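Local coordinates for uncharacterized protein Rv2277c (Mycobacterium tuberculosis, PDB 5VUG) that probably hydrolyses phosphoric diesters through a TIM-barrel domain of the glycerophosphodiester phosphodiesterase family, at residues A18-D22 and V270-L274. Numbering follows the deposited sequence.
Sequences AGTRD and VDSPL
Asp22 carries most of the polar contact, reaching over the start of helix 273-277 with both carboxylate oxygens. Its OD1 accepts a hydrogen bond from Ser272 OG at 2.7 Å on the syn lone pair, while OD2 takes the Leu274 N-H at 3.0 Å, also from the syn side and nearly straight (166°). Two donors thus fix the rotation of the carboxylate, and its negative charge at the helix N-terminus probably interacts favourably with the helix dipole. Ser272 is the N-cap: with OG anti to its own backbone N (chi1 178°), the hydroxyl can serve Asp22 and also cap the N-H of Ala275. A separate backbone bond ties the loop down, Arg21 N to Asp271 O at 2.9 Å.

The rest is close packing. Pro273 CD sits 3.6 Å from Gly19 CA, which has no side chain to obstruct the ring. Thr20 CG2 rests against the carboxylate carbon of Asp271, 3.4 Å from CG, the two side chains running side by side. Their polar ends are held by others: Thr20 OG1 bonds to Glu25, and Asp271 OD1 to His16 ND1. The Leu274 side chain crosses the Asp22 carboxylate at a slant, CG 3.5 Å from Asp22 OD2.

In the barrel, strands 12-16 and 267-270 are parallel neighbours, and this contact joins what follows each: the loop leading to helix 28-36 and the turn into helix 273-277. Ala18 packs against Ala30 and Ile31 of helix 28-36 and against Met42 and Leu44 of strand 41-48, while Pro273 touches Ala15 of strand 12-16.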
ATOM      1  N   ALA A  18      13.129   9.327 -25.799  1.00 10.31           N
ATOM      2  CA  ALA A  18      14.138  10.105 -26.507  1.00 11.11           C
ATOM      3  C   ALA A  18      14.202  11.556 -26.049  1.00 11.93           C
ATOM      4  O   ALA A  18      14.804  12.392 -26.732  1.00 11.89           O
ATOM      5  CB  ALA A  18      14.017  10.000 -28.038  1.00 10.20           C
ATOM      6  N   GLY A  19      13.621  11.866 -24.888  1.00 10.80           N
ATOM      7  CA  GLY A  19      13.708  13.200 -24.321  1.00 12.09           C
ATOM      8  C   GLY A  19      12.518  14.084 -24.636  1.00 13.01           C
ATOM      9  O   GLY A  19      12.668  15.154 -25.240  1.00 12.57           O
ATOM     10  N   THR A  20      11.345  13.662 -24.148  1.00 11.55           N
ATOM     11  CA  THR A  20      10.053  14.212 -24.554  1.00 12.90           C
ATOM     12  C   THR A  20       9.914  15.717 -24.289  1.00 12.57           C
ATOM     13  O   THR A  20       9.149  16.395 -24.986  1.00 16.16           O
ATOM     14  CB  THR A  20       8.955  13.386 -23.864  1.00 17.73           C
ATOM     15  OG1 THR A  20       7.660  13.906 -24.174  1.00 18.15           O
ATOM     16  CG2 THR A  20       9.140  13.385 -22.373  1.00 21.92           C
ATOM     17  N   ARG A  21      10.619  16.259 -23.292  1.00 13.47           N
ATOM     18  CA  ARG A  21      10.509  17.689 -23.006  1.00 14.43           C
ATOM     19  C   ARG A  21      11.237  18.543 -24.044  1.00 15.67           C
ATOM     20  O   ARG A  21      10.790  19.653 -24.362  1.00 17.52           O
ATOM     21  CB  ARG A  21      11.052  17.975 -21.605  1.00 17.96           C
ATOM     22  CG  ARG A  21      11.122  19.435 -21.230  1.00 26.18           C
ATOM     23  CD  ARG A  21       9.755  20.075 -21.161  1.00 36.43           C
ATOM     24  NE  ARG A  21       9.734  21.175 -20.197  1.00 49.38           N
ATOM     25  CZ  ARG A  21      10.288  22.369 -20.396  1.00 57.40           C
ATOM     26  NH1 ARG A  21      10.919  22.638 -21.534  1.00 60.32           N
ATOM     27  NH2 ARG A  21      10.212  23.301 -19.454  1.00 58.83           N
ATOM     28  N   ASP A  22      12.340  18.045 -24.591  1.00 14.27           N
ATOM     29  CA  ASP A  22      13.220  18.850 -25.428  1.00 12.89           C
ATOM     30  C   ASP A  22      12.807  18.880 -26.898  1.00 14.57           C
ATOM     31  O   ASP A  22      12.963  19.913 -27.557  1.00 15.11           O
ATOM     32  CB  ASP A  22      14.655  18.321 -25.333  1.00 14.28           C
ATOM     33  CG  ASP A  22      15.253  18.472 -23.943  1.00 12.96           C
ATOM     34  OD1 ASP A  22      14.727  19.256 -23.123  1.00 16.33           O
ATOM     35  OD2 ASP A  22      16.274  17.808 -23.675  1.00 14.24           O
ATOM     36  N   VAL A 270      14.867  10.474 -17.658  1.00  9.89           N
ATOM     37  CA  VAL A 270      14.673  11.924 -17.663  1.00  9.42           C
ATOM     38  C   VAL A 270      13.948  12.391 -18.927  1.00 10.15           C
ATOM     39  O   VAL A 270      14.246  11.942 -20.040  1.00 11.95           O
ATOM     40  CB  VAL A 270      16.004  12.689 -17.471  1.00 10.52           C
ATOM     41  CG1 VAL A 270      16.712  12.221 -16.198  1.00 12.71           C
ATOM     42  CG2 VAL A 270      16.921  12.554 -18.699  1.00 13.24           C
ATOM     43  N   ASP A 271      13.007  13.329 -18.751  1.00 11.98           N
ATOM     44  CA  ASP A 271      12.312  13.915 -19.892  1.00 12.73           C
ATOM     45  C   ASP A 271      13.151  14.955 -20.617  1.00 12.62           C
ATOM     46  O   ASP A 271      12.886  15.239 -21.790  1.00 14.47           O
ATOM     47  CB  ASP A 271      11.000  14.577 -19.461  1.00 14.32           C
ATOM     48  CG  ASP A 271       9.922  13.573 -19.079  1.00 20.63           C
ATOM     49  OD1 ASP A 271      10.207  12.363 -19.035  1.00 24.07           O
ATOM     50  OD2 ASP A 271       8.772  14.002 -18.839  1.00 23.79           O
ATOM     51  N   SER A 272      14.141  15.547 -19.951  1.00 11.78           N
ATOM     52  CA  SER A 272      14.955  16.596 -20.565  1.00 12.59           C
ATOM     53  C   SER A 272      16.434  16.269 -20.443  1.00 12.80           C
ATOM     54  O   SER A 272      17.083  16.648 -19.457  1.00 14.70           O
ATOM     55  CB  SER A 272      14.668  17.960 -19.943  1.00 13.21           C
ATOM     56  OG  SER A 272      15.490  18.955 -20.525  1.00 16.16           O
ATOM     57  N   PRO A 273      17.002  15.591 -21.436  1.00 13.15           N
ATOM     58  CA  PRO A 273      18.463  15.443 -21.487  1.00 13.90           C
ATOM     59  C   PRO A 273      19.208  16.762 -21.374  1.00 14.20           C
ATOM     60  O   PRO A 273      20.295  16.799 -20.788  1.00 14.29           O
ATOM     61  CB  PRO A 273      18.677  14.774 -22.850  1.00 12.78           C
ATOM     62  CG  PRO A 273      17.440  13.915 -23.002  1.00 12.70           C
ATOM     63  CD  PRO A 273      16.321  14.767 -22.453  1.00 12.85           C
ATOM     64  N   LEU A 274      18.645  17.857 -21.900  1.00 15.47           N
ATOM     65  CA  LEU A 274      19.324  19.145 -21.788  1.00 18.93           C
ATOM     66  C   LEU A 274      19.406  19.610 -20.337  1.00 19.32           C
ATOM     67  O   LEU A 274      20.463  20.082 -19.890  1.00 18.96           O
ATOM     68  CB  LEU A 274      18.639  20.186 -22.680  1.00 17.94           C
ATOM     69  CG  LEU A 274      18.929  20.016 -24.174  1.00 20.47           C
ATOM     70  CD1 LEU A 274      17.979  20.854 -25.035  1.00 21.56           C
ATOM     71  CD2 LEU A 274      20.390  20.373 -24.472  1.00 21.40           C
TER